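PDB 3SEE: DUF4627 domain-containing protein from Bacteroides thetaiotaomicron, which is of unknown function but has a galactose-binding-domain-like β-sandwich fold and probably binds sugars. Local coordinates for residues K24-N27 with P28-T32; N40-D44 with G45-I49; A100-E104 with A105-V109; A174-S177 with K178-P182. All coordinates share one frame; numbering follows the deposited sequence. Where two conformers were deposited one is given.

Contact 1: K24-N27 with P28-T32; sequences KVTN and PSKAT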
ATOM      1  N   LYS A  24       7.935 -12.307  -7.357  1.00 12.75           N
ATOM      2  CA  LYS A  24       8.079 -10.983  -7.888  1.00 12.38           C
ATOM      3  C   LYS A  24       7.256 -10.868  -9.149  1.00 11.90           C
ATOM      4  O   LYS A  24       7.250 -11.789  -9.973  1.00 14.31           O
ATOM      5  CB  LYS A  24       9.549 -10.781  -8.217  1.00 15.42           C
ATOM      6  CG  LYS A  24       9.906  -9.475  -8.757  1.00 18.95           C
ATOM      7  CD  LYS A  24      11.394  -9.221  -8.519  1.00 20.15           C
ATOM      8  CE  LYS A  24      11.581  -7.750  -8.450  1.00 21.00           C
ATOM      9  NZ  LYS A  24      11.820  -7.186  -9.723  1.00 16.23           N
ATOM     10  N   VAL A  25       6.589  -9.738  -9.335  1.00 10.46           N
ATOM     11  CA  VAL A  25       5.928  -9.441 -10.592  1.00 11.55           C
ATOM     12  C   VAL A  25       6.441  -8.116 -11.096  1.00 10.76           C
ATOM     13  O   VAL A  25       6.886  -7.300 -10.280  1.00 10.89           O
ATOM     14  CB  VAL A  25       4.379  -9.413 -10.479  1.00 12.26           C
ATOM     15  CG1 VAL A  25       3.834 -10.792 -10.055  1.00 15.54           C
ATOM     16  CG2 VAL A  25       3.899  -8.331  -9.524  1.00 12.38           C
ATOM     17  N   THR A  26       6.309  -7.877 -12.401  1.00 10.95           N
ATOM     18  CA  THR A  26       6.668  -6.595 -12.980  1.00 11.78           C
ATOM     19  C   THR A  26       5.481  -5.655 -13.095  1.00 11.03           C
ATOM     20  O   THR A  26       5.662  -4.476 -13.325  1.00 11.01           O
ATOM     21  CB  THR A  26       7.329  -6.779 -14.339  1.00 12.85           C
ATOM     22  OG1 THR A  26       6.409  -7.450 -15.180  1.00 16.71           O
ATOM     23  CG2 THR A  26       8.646  -7.559 -14.206  1.00 16.18           C
ATOM     24  N   ASN A  27       4.279  -6.183 -12.925  1.00 10.38           N
ATOM     25  CA  ASN A  27       3.060  -5.356 -12.882  1.00 10.79           C
ATOM     26  C   ASN A  27       2.040  -6.121 -12.054  1.00 10.14           C
ATOM     27  O   ASN A  27       1.901  -7.344 -12.231  1.00 10.81           O
ATOM     28  CB  ASN A  27       2.521  -5.077 -14.295  1.00 11.65           C
ATOM     29  CG  ASN A  27       1.388  -4.067 -14.319  1.00 12.56           C
ATOM     30  OD1 ASN A  27       0.297  -4.333 -13.820  1.00 12.31           O
ATOM     31  ND2 ASN A  27       1.635  -2.903 -14.932  1.00 15.87           N
ATOM     32  N   PRO A  28       1.314  -5.426 -11.164  1.00  9.94           N
ATOM     33  CA  PRO A  28       0.279  -6.089 -10.365  1.00 10.15           C
ATOM     34  C   PRO A  28      -0.755  -6.865 -11.189  1.00  8.98           C
ATOM     35  O   PRO A  28      -1.346  -7.804 -10.696  1.00  9.48           O
ATOM     36  CB  PRO A  28      -0.366  -4.921  -9.603  1.00 10.62           C
ATOM     37  CG  PRO A  28       0.757  -3.949  -9.440  1.00 11.06           C
ATOM     38  CD  PRO A  28       1.485  -4.015 -10.741  1.00 10.56           C
ATOM     39  N   SER A  29      -0.984  -6.474 -12.445  1.00  9.60           N
ATOM     40  CA  SER A  29      -1.939  -7.191 -13.293  0.50  9.69           C
ATOM     41  C   SER A  29      -1.555  -8.655 -13.498  1.00  9.29           C
ATOM     42  O   SER A  29      -2.434  -9.477 -13.792  1.00  9.69           O
ATOM     43  CB  SER A  29      -2.106  -6.514 -14.656  0.50 10.87           C
ATOM     44  OG  SER A  29      -2.617  -5.198 -14.524  0.50 14.03           O
ATOM     45  N   LYS A  30      -0.288  -8.983 -13.299  1.00  9.47           N
ATOM     46  CA  LYS A  30       0.184 -10.362 -13.443  1.00 10.11           C
ATOM     47  C   LYS A  30       0.248 -11.119 -12.142  1.00  9.84           C
ATOM     48  O   LYS A  30       0.566 -12.296 -12.151  1.00 11.88           O
ATOM     49  CB  LYS A  30       1.583 -10.347 -14.064  1.00 11.63           C
ATOM     50  CG  LYS A  30       1.650  -9.706 -15.443  1.00 15.59           C
ATOM     51  CD  LYS A  30       3.129  -9.508 -15.842  1.00 20.16           C
ATOM     52  CE  LYS A  30       3.316  -8.703 -17.087  1.00 24.21           C
ATOM     53  NZ  LYS A  30       2.798  -9.464 -18.226  1.00 25.10           N
ATOM     54  N   ALA A  31      -0.066 -10.469 -11.026  1.00  9.38           N
ATOM     55  CA  ALA A  31       0.017 -11.133  -9.736  1.00  9.81           C
ATOM     56  C   ALA A  31      -1.137 -12.108  -9.531  1.00  9.70           C
ATOM     57  O   ALA A  31      -2.268 -11.814  -9.897  1.00 10.14           O
ATOM     58  CB  ALA A  31      -0.001 -10.106  -8.616  1.00 10.60           C
ATOM     59  N   THR A  32      -0.847 -13.252  -8.931  1.00 10.89           N
ATOM     60  CA  THR A  32      -1.870 -14.187  -8.484  1.00 11.09           C
ATOM     61  C   THR A  32      -2.520 -13.616  -7.235  1.00 10.05           C
ATOM     62  O   THR A  32      -1.839 -13.221  -6.288  1.00 11.86           O
ATOM     63  CB  THR A  32      -1.223 -15.537  -8.131  1.00 11.86           C
ATOM     64  OG1 THR A  32      -0.486 -16.001  -9.269  1.00 15.43           O
ATOM     65  CG2 THR A  32      -2.284 -16.556  -7.711  1.00 14.56           C
TER

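Contact 2: N40-D44 with G45-I49; sequences NNEAD and GVTTI. With NA (sodium ion), chain B.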
ATOM      1  N   ASN A  40       9.356  -4.517  -7.430  1.00  8.49           N
ATOM      2  CA  ASN A  40      10.589  -3.754  -7.363  1.00  8.05           C
ATOM      3  C   ASN A  40      11.034  -3.477  -8.777  1.00  8.16           C
ATOM      4  O   ASN A  40      11.827  -4.223  -9.374  1.00  9.37           O
ATOM      5  CB  ASN A  40      11.670  -4.489  -6.565  1.00  8.61           C
ATOM      6  CG  ASN A  40      12.912  -3.678  -6.385  1.00  8.87           C
ATOM      7  OD1 ASN A  40      13.034  -2.565  -6.915  1.00  9.22           O
ATOM      8  ND2 ASN A  40      13.867  -4.249  -5.648  1.00  9.79           N
ATOM      9  N   ASN A  41      10.491  -2.399  -9.329  1.00  8.43           N
ATOM     10  CA  ASN A  41      10.868  -1.874 -10.622  1.00  9.11           C
ATOM     11  C   ASN A  41      11.787  -0.676 -10.499  1.00  8.96           C
ATOM     12  O   ASN A  41      12.079  -0.033 -11.493  1.00 10.65           O
ATOM     13  CB  ASN A  41       9.645  -1.561 -11.508  1.00  9.43           C
ATOM     14  CG  ASN A  41       8.894  -2.790 -11.942  1.00  9.89           C
ATOM     15  OD1 ASN A  41       9.419  -3.910 -11.952  1.00 11.58           O
ATOM     16  ND2 ASN A  41       7.632  -2.576 -12.346  1.00 11.15           N
ATOM     17  N   GLU A  42      12.266  -0.370  -9.299  1.00  8.11           N
ATOM     18  CA  GLU A  42      13.356   0.582  -9.163  1.00  8.73           C
ATOM     19  C   GLU A  42      14.601  -0.012  -9.816  1.00  9.19           C
ATOM     20  O   GLU A  42      14.734  -1.233  -9.935  1.00  9.06           O
ATOM     21  CB  GLU A  42      13.621   0.916  -7.691  1.00  9.22           C
ATOM     22  CG  GLU A  42      12.510   1.716  -7.015  1.00  9.49           C
ATOM     23  CD  GLU A  42      12.530   3.181  -7.358  1.00 10.80           C
ATOM     24  OE1 GLU A  42      13.620   3.728  -7.592  1.00 13.92           O
ATOM     25  OE2 GLU A  42      11.470   3.820  -7.276  1.00 13.02           O
ATOM     26  N   ALA A  43      15.524   0.847 -10.203  1.00  9.51           N
ATOM     27  CA  ALA A  43      16.781   0.434 -10.789  1.00  9.35           C
ATOM     28  C   ALA A  43      17.471  -0.590  -9.901  1.00  9.16           C
ATOM     29  O   ALA A  43      17.410  -0.512  -8.654  1.00  9.50           O
ATOM     30  CB  ALA A  43      17.679   1.643 -10.972  1.00 10.07           C
ATOM     31  N   ASP A  44      18.181  -1.513 -10.538  1.00  9.03           N
ATOM     32  CA  ASP A  44      19.000  -2.478  -9.830  1.00  9.15           C
ATOM     33  C   ASP A  44      19.845  -1.765  -8.790  1.00  9.19           C
ATOM     34  O   ASP A  44      20.545  -0.810  -9.094  1.00 10.05           O
ATOM     35  CB  ASP A  44      19.879  -3.223 -10.835  1.00  9.17           C
ATOM     36  CG  ASP A  44      20.816  -4.186 -10.165  1.00 10.00           C
ATOM     37  OD1 ASP A  44      21.936  -3.747  -9.790  1.00 12.60           O
ATOM     38  OD2 ASP A  44      20.429  -5.368 -10.001  1.00 11.36           O
ATOM     39  N   GLY A  45      19.789  -2.269  -7.558  1.00  9.74           N
ATOM     40  CA  GLY A  45      20.584  -1.770  -6.453  1.00 10.78           C
ATOM     41  C   GLY A  45      19.930  -0.738  -5.571  1.00 10.16           C
ATOM     42  O   GLY A  45      20.459  -0.425  -4.502  1.00 12.62           O
ATOM     43  N   VAL A  46      18.768  -0.206  -5.960  1.00  9.22           N
ATOM     44  CA  VAL A  46      18.114   0.853  -5.188  1.00  9.51           C
ATOM     45  C   VAL A  46      17.469   0.333  -3.901  1.00  9.08           C
ATOM     46  O   VAL A  46      17.680   0.909  -2.822  1.00 10.62           O
ATOM     47  CB  VAL A  46      17.081   1.583  -6.067  1.00  9.33           C
ATOM     48  CG1 VAL A  46      16.169   2.515  -5.227  1.00 10.34           C
ATOM     49  CG2 VAL A  46      17.796   2.420  -7.166  1.00 10.88           C
ATOM     50  N   THR A  47      16.684  -0.736  -4.003  1.00  9.00           N
ATOM     51  CA  THR A  47      16.018  -1.297  -2.839  0.67  9.54           C
ATOM     52  C   THR A  47      15.990  -2.815  -2.943  1.00  9.24           C
ATOM     53  O   THR A  47      16.119  -3.390  -4.033  1.00  8.99           O
ATOM     54  CB  THR A  47      14.601  -0.666  -2.633  0.67 10.33           C
ATOM     55  OG1 THR A  47      13.967  -1.248  -1.478  0.67  9.70           O
ATOM     56  CG2 THR A  47      13.721  -0.850  -3.849  0.67 10.66           C
ATOM     57  N   THR A  48      15.842  -3.465  -1.798  1.00  9.59           N
ATOM     58  CA  THR A  48      15.618  -4.904  -1.753  1.00  9.41           C
ATOM     59  C   THR A  48      14.431  -5.153  -0.851  1.00  8.71           C
ATOM     60  O   THR A  48      14.401  -4.670   0.286  1.00 10.32           O
ATOM     61  CB  THR A  48      16.845  -5.629  -1.194  1.00 10.72           C
ATOM     62  OG1 THR A  48      17.944  -5.387  -2.087  1.00 11.74           O
ATOM     63  CG2 THR A  48      16.620  -7.142  -1.046  1.00 12.10           C
ATOM     64  N   ILE A  49      13.446  -5.884  -1.365  1.00  8.99           N
ATOM     65  CA  ILE A  49      12.279  -6.287  -0.604  1.00  8.91           C
ATOM     66  C   ILE A  49      12.330  -7.805  -0.512  1.00  9.52           C
ATOM     67  O   ILE A  49      12.340  -8.469  -1.553  1.00 10.24           O
ATOM     68  CB  ILE A  49      10.975  -5.810  -1.290  1.00  9.09           C
ATOM     69  CG1 ILE A  49      10.946  -4.286  -1.383  1.00  9.65           C
ATOM     70  CG2 ILE A  49       9.753  -6.321  -0.532  1.00 10.48           C
ATOM     71  CD1 ILE A  49       9.763  -3.684  -2.126  1.00 11.65           C
TER
HETATM   72 NA    NA B 234      18.055  -4.722  -4.368  1.00 11.59          NA
HETATM   73  O   HOH W   1      15.813  -1.905  -6.856  1.00  9.11           O
HETATM   74  O   HOH W   2      13.904  -6.766  -4.164  1.00 10.75           O
HETATM   75  O   HOH W   3      19.343  -2.944  -3.283  1.00 15.61           O
HETATM   76  O   HOH W   4      20.101  -5.714  -4.959  1.00 15.10           O

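Contact 3: A100-E104 with A105-V109; sequences AKAKE and AGTPV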
ATOM      1  N   ALA A 100       4.864  -2.620  12.070  1.00  8.53           N
ATOM      2  CA  ALA A 100       6.052  -2.206  11.367  1.00  9.32           C
ATOM      3  C   ALA A 100       7.150  -1.873  12.349  1.00  9.24           C
ATOM      4  O   ALA A 100       6.890  -1.428  13.454  1.00  9.83           O
ATOM      5  CB  ALA A 100       5.747  -0.989  10.472  1.00 10.14           C
ATOM      6  N   LYS A 101       8.375  -2.034  11.873  1.00 10.37           N
ATOM      7  CA  LYS A 101       9.599  -1.802  12.649  0.50 11.32           C
ATOM      8  C   LYS A 101      10.565  -1.047  11.741  1.00 11.32           C
ATOM      9  O   LYS A 101      10.772  -1.503  10.620  1.00 12.80           O
ATOM     10  CB  LYS A 101      10.191  -3.184  13.043  0.50 12.36           C
ATOM     11  CG  LYS A 101      11.164  -3.189  14.217  0.50 15.39           C
ATOM     12  CD  LYS A 101      11.537  -4.619  14.586  0.50 15.66           C
ATOM     13  CE  LYS A 101      12.909  -4.712  15.237  0.50 17.46           C
ATOM     14  NZ  LYS A 101      14.015  -4.617  14.252  0.50 18.67           N
ATOM     15  N   ALA A 102      11.172   0.032  12.211  1.00 10.51           N
ATOM     16  CA  ALA A 102      12.093   0.839  11.419  1.00 11.07           C
ATOM     17  C   ALA A 102      13.479   0.866  12.044  1.00 11.48           C
ATOM     18  O   ALA A 102      13.609   0.889  13.269  1.00 13.05           O
ATOM     19  CB  ALA A 102      11.593   2.256  11.308  1.00 13.26           C
ATOM     20  N   LYS A 103      14.499   0.959  11.209  1.00 11.28           N
ATOM     21  CA  LYS A 103      15.875   1.031  11.697  1.00 13.10           C
ATOM     22  C   LYS A 103      16.143   2.393  12.328  1.00 13.27           C
ATOM     23  O   LYS A 103      16.929   2.476  13.282  1.00 14.77           O
ATOM     24  CB  LYS A 103      16.846   0.763  10.551  1.00 14.17           C
ATOM     25  CG  LYS A 103      18.315   0.850  10.900  1.00 18.55           C
ATOM     26  CD  LYS A 103      19.158   0.412   9.680  1.00 24.96           C
ATOM     27  CE  LYS A 103      20.553   1.016   9.694  1.00 29.27           C
ATOM     28  NZ  LYS A 103      21.145   0.922   8.311  1.00 32.95           N
ATOM     29  N   GLU A 104      15.506   3.440  11.818  1.00 13.11           N
ATOM     30  CA  GLU A 104      15.706   4.827  12.262  0.50 13.62           C
ATOM     31  C   GLU A 104      14.369   5.396  12.768  1.00 13.03           C
ATOM     32  O   GLU A 104      13.342   5.290  12.057  1.00 12.74           O
ATOM     33  CB  GLU A 104      16.197   5.676  11.072  0.50 14.70           C
ATOM     34  CG  GLU A 104      17.676   5.528  10.652  0.50 17.56           C
ATOM     35  CD  GLU A 104      18.036   4.409   9.626  0.50 19.02           C
ATOM     36  OE1 GLU A 104      17.357   4.124   8.579  0.50 16.56           O
ATOM     37  OE2 GLU A 104      19.132   3.851   9.836  0.50 24.13           O
ATOM     38  N   ALA A 105      14.374   6.024  13.932  1.00 13.14           N
ATOM     39  CA  ALA A 105      13.233   6.779  14.417  1.00 12.51           C
ATOM     40  C   ALA A 105      12.727   7.769  13.360  1.00 12.51           C
ATOM     41  O   ALA A 105      13.523   8.440  12.709  1.00 14.35           O
ATOM     42  CB  ALA A 105      13.616   7.544  15.699  1.00 14.01           C
ATOM     43  N   GLY A 106      11.403   7.866  13.201  1.00 12.00           N
ATOM     44  CA  GLY A 106      10.810   8.820  12.286  1.00 12.48           C
ATOM     45  C   GLY A 106      10.588   8.311  10.877  1.00 11.69           C
ATOM     46  O   GLY A 106      10.033   9.022  10.043  1.00 14.83           O
ATOM     47  N   THR A 107      11.011   7.096  10.575  1.00 10.96           N
ATOM     48  CA  THR A 107      10.841   6.553   9.222  1.00 10.29           C
ATOM     49  C   THR A 107       9.371   6.313   8.935  1.00 10.32           C
ATOM     50  O   THR A 107       8.697   5.684   9.723  1.00 10.99           O
ATOM     51  CB  THR A 107      11.592   5.220   9.095  1.00 10.81           C
ATOM     52  OG1 THR A 107      12.980   5.418   9.365  1.00 12.68           O
ATOM     53  CG2 THR A 107      11.493   4.654   7.681  1.00 11.95           C
ATOM     54  N   PRO A 108       8.866   6.811   7.796  1.00 10.72           N
ATOM     55  CA  PRO A 108       7.465   6.526   7.469  1.00 11.02           C
ATOM     56  C   PRO A 108       7.224   5.176   6.824  1.00  9.55           C
ATOM     57  O   PRO A 108       8.061   4.657   6.096  1.00 11.24           O
ATOM     58  CB  PRO A 108       7.114   7.634   6.489  1.00 12.30           C
ATOM     59  CG  PRO A 108       8.396   8.008   5.874  1.00 15.21           C
ATOM     60  CD  PRO A 108       9.494   7.749   6.859  1.00 11.28           C
ATOM     61  N   VAL A 109       6.036   4.650   7.075  1.00  8.60           N
ATOM     62  CA  VAL A 109       5.496   3.525   6.336  1.00  8.83           C
ATOM     63  C   VAL A 109       4.144   3.955   5.785  1.00  8.94           C
ATOM     64  O   VAL A 109       3.466   4.796   6.367  1.00  9.30           O
ATOM     65  CB  VAL A 109       5.398   2.284   7.233  1.00  9.83           C
ATOM     66  CG1 VAL A 109       4.427   2.476   8.385  1.00 11.82           C
ATOM     67  CG2 VAL A 109       5.113   1.034   6.415  1.00 12.58           C
TER
HETATM   68  O   HOH W   5      14.796   3.282   8.871  1.00 12.31           O

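Contact 4: A174-S177 with K178-P182; sequences AISS and KKSNP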
ATOM      1  N   ALA A 174      -6.503  10.097  -8.352  1.00  9.39           N
ATOM      2  CA  ALA A 174      -5.075  10.417  -8.363  1.00 10.56           C
ATOM      3  C   ALA A 174      -4.520  10.204  -6.980  1.00  9.68           C
ATOM      4  O   ALA A 174      -5.253  10.225  -5.994  1.00 10.58           O
ATOM      5  CB  ALA A 174      -4.826  11.861  -8.832  1.00 14.67           C
ATOM      6  N   ILE A 175      -3.207  10.019  -6.916  1.00  9.60           N
ATOM      7  CA  ILE A 175      -2.494   9.927  -5.661  1.00  9.36           C
ATOM      8  C   ILE A 175      -1.958  11.279  -5.195  1.00  9.39           C
ATOM      9  O   ILE A 175      -1.550  11.448  -4.048  1.00  9.55           O
ATOM     10  CB  ILE A 175      -1.350   8.883  -5.776  1.00  9.63           C
ATOM     11  CG1 ILE A 175      -0.915   8.333  -4.418  1.00 10.44           C
ATOM     12  CG2 ILE A 175      -0.172   9.455  -6.554  1.00 12.04           C
ATOM     13  CD1 ILE A 175      -0.037   7.078  -4.508  1.00 12.18           C
ATOM     14  N   SER A 176      -1.998  12.254  -6.096  1.00 10.18           N
ATOM     15  CA  SER A 176      -1.453  13.571  -5.842  1.00 11.73           C
ATOM     16  C   SER A 176      -2.362  14.403  -4.931  1.00 10.99           C
ATOM     17  O   SER A 176      -3.533  14.099  -4.728  1.00 12.16           O
ATOM     18  CB  SER A 176      -1.236  14.291  -7.171  1.00 13.06           C
ATOM     19  OG  SER A 176      -2.386  14.209  -7.986  1.00 18.19           O
ATOM     20  N   SER A 177      -1.795  15.463  -4.378  1.00 11.14           N
ATOM     21  CA  SER A 177      -2.579  16.407  -3.598  1.00 10.65           C
ATOM     22  C   SER A 177      -3.531  17.219  -4.440  1.00 11.01           C
ATOM     23  O   SER A 177      -3.321  17.412  -5.635  1.00 11.95           O
ATOM     24  CB  SER A 177      -1.660  17.391  -2.869  1.00 11.26           C
ATOM     25  OG  SER A 177      -1.093  18.280  -3.802  1.00 12.04           O
ATOM     26  N   LYS A 178      -4.558  17.741  -3.786  1.00 10.33           N
ATOM     27  CA  LYS A 178      -5.509  18.629  -4.463  1.00 10.85           C
ATOM     28  C   LYS A 178      -4.791  19.886  -4.951  1.00 11.03           C
ATOM     29  O   LYS A 178      -4.984  20.304  -6.094  1.00 11.26           O
ATOM     30  CB  LYS A 178      -6.685  18.953  -3.542  1.00 11.00           C
ATOM     31  CG  LYS A 178      -7.690  19.931  -4.143  1.00 11.40           C
ATOM     32  CD  LYS A 178      -8.287  19.424  -5.454  1.00 11.37           C
ATOM     33  CE  LYS A 178      -9.494  20.256  -5.914  1.00 12.79           C
ATOM     34  NZ  LYS A 178      -9.198  21.683  -6.065  1.00 13.66           N
ATOM     35  N   LYS A 179      -3.966  20.524  -4.119  1.00 11.64           N
ATOM     36  CA  LYS A 179      -3.304  21.774  -4.528  0.50 13.01           C
ATOM     37  C   LYS A 179      -2.513  21.565  -5.800  1.00 12.89           C
ATOM     38  O   LYS A 179      -2.501  22.430  -6.681  1.00 13.81           O
ATOM     39  CB  LYS A 179      -2.373  22.292  -3.423  0.50 13.63           C
ATOM     40  CG  LYS A 179      -1.546  23.542  -3.813  0.50 15.83           C
ATOM     41  CD  LYS A 179      -2.459  24.718  -4.209  0.50 19.74           C
ATOM     42  CE  LYS A 179      -1.695  26.027  -4.374  0.50 21.96           C
ATOM     43  NZ  LYS A 179      -2.595  27.139  -4.832  0.50 24.80           N
ATOM     44  N   SER A 180      -1.863  20.410  -5.916  1.00 12.68           N
ATOM     45  CA  SER A 180      -1.010  20.151  -7.069  1.00 13.68           C
ATOM     46  C   SER A 180      -1.786  19.754  -8.326  1.00 12.53           C
ATOM     47  O   SER A 180      -1.199  19.724  -9.400  1.00 15.05           O
ATOM     48  CB  SER A 180      -0.034  19.022  -6.759  1.00 14.76           C
ATOM     49  OG  SER A 180      -0.689  17.764  -6.816  1.00 15.01           O
ATOM     50  N   ASN A 181      -3.079  19.457  -8.199  1.00 11.86           N
ATOM     51  CA  ASN A 181      -3.822  18.746  -9.235  1.00 11.38           C
ATOM     52  C   ASN A 181      -5.252  19.231  -9.364  1.00 12.14           C
ATOM     53  O   ASN A 181      -6.156  18.695  -8.751  1.00 10.98           O
ATOM     54  CB  ASN A 181      -3.782  17.241  -8.978  1.00 11.27           C
ATOM     55  CG  ASN A 181      -4.451  16.443 -10.060  1.00 11.94           C
ATOM     56  OD1 ASN A 181      -4.878  16.984 -11.093  1.00 12.27           O
ATOM     57  ND2 ASN A 181      -4.542  15.139  -9.840  1.00 13.78           N
ATOM     58  N   PRO A 182      -5.484  20.232 -10.238  1.00 11.50           N
ATOM     59  CA  PRO A 182      -6.852  20.731 -10.437  1.00 12.00           C
ATOM     60  C   PRO A 182      -7.827  19.740 -11.027  1.00 11.34           C
ATOM     61  O   PRO A 182      -9.026  19.988 -11.047  1.00 11.72           O
ATOM     62  CB  PRO A 182      -6.666  21.917 -11.387  1.00 12.85           C
ATOM     63  CG  PRO A 182      -5.274  22.394 -11.131  1.00 14.86           C
ATOM     64  CD  PRO A 182      -4.478  21.125 -10.842  1.00 13.24           C
TER
HETATM   65  O   HOH W   6       1.073  15.810  -5.080  1.00 22.96           O

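Contact 1: K24-N27 with P28-T32
Asn27 OD1 accepts the backbone N-H of Ser29 at 2.8 Å, closing an Asx turn that opens the short 3-10 segment 28-30 at the rim of the β-sandwich. Pro28, between them, has no N-H to give, and the amide reaches past it to the next residue. With CG anti to the Asn27 nitrogen (chi1 -172°), the side chain lies beside its own carbonyl and follows the chain forward; OD1 meets the donor in its carbonyl plane, on a lone pair. The main-chain oxygen Asn27 O takes Lys30 N at 2.9 Å, this donor standing well above the carbonyl plane. One residue thus holds two successive N-H groups of the 3-10 segment. Ser29 OG bonds to Asn117, and Arg84 NH1 donates to the carbonyl oxygens of Ser29 and Ala31. Earlier in the chain, Val25 points its CB toward the returning chain, and CG1, anti to the carbonyl carbon (chi1 -62°), rests 3.8 Å from Ala31 CA; Phe37 of strand 36-40 touches Val25, Pro28 and Ala31. On the outer side the aliphatic part of Lys30 passes Thr26 at a slant, with CE 3.8 Å from Thr26 OG1.

Contact 2: N40-D44 with G45-I49
Thr47 O is gripped twice: a sodium ion sits 2.4 Å away, and Asn40 ND2 donates to it at 2.9 Å, from above the carbonyl plane. The loop round these atoms joins strand 36-40 to strand 48-53 of the β-sandwich and reverses in a type II β turn, Ala43 to Val46, closed by Val46 N to Ala43 O at 3.0 Å. Gly45 has phi 94°, where a CB would collide with Asp44 O. Asn40 extends its amide across the mouth of the loop, CG anti to the backbone N (chi1 -175°), its side chain running opposite to that of Thr47. ND2 also donates to a water that accepts Ile49 N, while OD1 shares a second water with Ala43 O and Thr47 N and takes a weak bond from Glu42 N. The second water thus ties Ala43 O on one limb to Thr47 N on the other. Val46 packs both methyls on the first limb: CG2 meets Ala43 CB at 3.9 Å, and CG1 lies against Glu42, whose carboxylate bonds to Ser75 N. Thr47 turns its hydroxyl to Asn67 and Asp66. Two further waters and Thr48 OG1, 2.4 Å from the sodium ion, add to the metal's shell.

Contact 3: A100-E104 with A105-V109
Ala105, directly bonded to Glu104, takes the second position of a type II β turn from Glu104 to Thr107. This turn carries the chain from strand 93-102 to strand 108-115, which belong to different sheets of the β-sandwich. The Ala105 methyl points away from the preceding limb. Gly106 follows with phi 90° and psi -4°, a conformation in which any CB would be jammed against the carbonyl oxygen of Ala105. Thr107 then brings two donors to one acceptor. Its OG1 donates to Glu104 O at 2.7 Å, and its main-chain N reaches the same oxygen at 3.3 Å; both come in tilted, from the same face of the carbonyl plane. The hydroxyl is aimed there because OG1 stands anti to the carbonyl carbon (chi1 -59°), beside its own N-H. OG1 also accepts from a water that donates to Glu104 OE1 and takes up Glu104 N, with the glutamate chain folded back at chi2. Thr107 CB meanwhile rests 3.7 Å from Ala102 CB. A valine here would probably leave Glu104 O with the longer N-H bond alone and deprive the bridging water of one of its acceptors. Beyond Pro108, Val109 turns its side chain inward, and CG1 meets Ala100 CB at 4.3 Å, next to Val162 and Val212. The contact is thus divided in two: a polar clasp, in which one carbonyl oxygen and one water fix the turn, and a small apolar patch, Ala102 against Thr107 and Ala100 against Val109, where the strands leave for different sheets.

Contact 4: A174-S177 with K178-P182
Ser177 and Ser180 face each other across the start of a type I β turn, Lys178 to Asn181, in the surface loop between strands 170-172 and 186-188 of the β-sandwich. Both bonds run from Ser180 to Ser177: Ser180 N donates to Ser177 OG at 3.1 Å, and Ser180 OG donates to Ser177 O at 2.9 Å. Both hydroxyls lie between their own backbone N and carbonyl carbon (chi1 72° and 77°), which folds each back over the main chain and brings the two oxygens side by side. A water accepts Ser177 N and donates to Ser180 OG, giving the pair a third, water-mediated link. With an alanine here in place of Ser177, Ser180 N would probably lose its side-chain acceptor and the entry to the turn would be freer to shift. Asn181, with CG anti to its backbone N, turns its amide back toward Ala174 and Ser176. Its ND2 lies 3.0 Å from Ser176 OG, whereas OD1 points onward and accepts Ala183 N across Pro182 in an Asx turn, which helps to fix the rotation of the amide. The turn itself is closed by Asn181 N to Lys178 O. Farther back, the methyl of Ala174 meets the same amide, CB standing 3.4 Å from Asn181 ND2.

Overall arrangement
The four contacts follow one another along the chain; none nests in or crosses another. Contact 1 turns the chain after strand 24-25 toward strand 36-40, its parallel neighbour in the mixed sheet. Contact 2 closes the next loop, leading from that sheet to strand 48-53 at the edge of the antiparallel one. These two touch: Lys24 NZ probably bonds to Asn40 O, and Asn41 ND2 to Thr26 O. Contact 3 makes the change in the other direction, from strand 93-102 to strand 108-115 of the mixed sheet. Contact 4 shapes the excursion between neighbouring strands 170-172 and 186-188, its centre about 26 Å from that of contact 3.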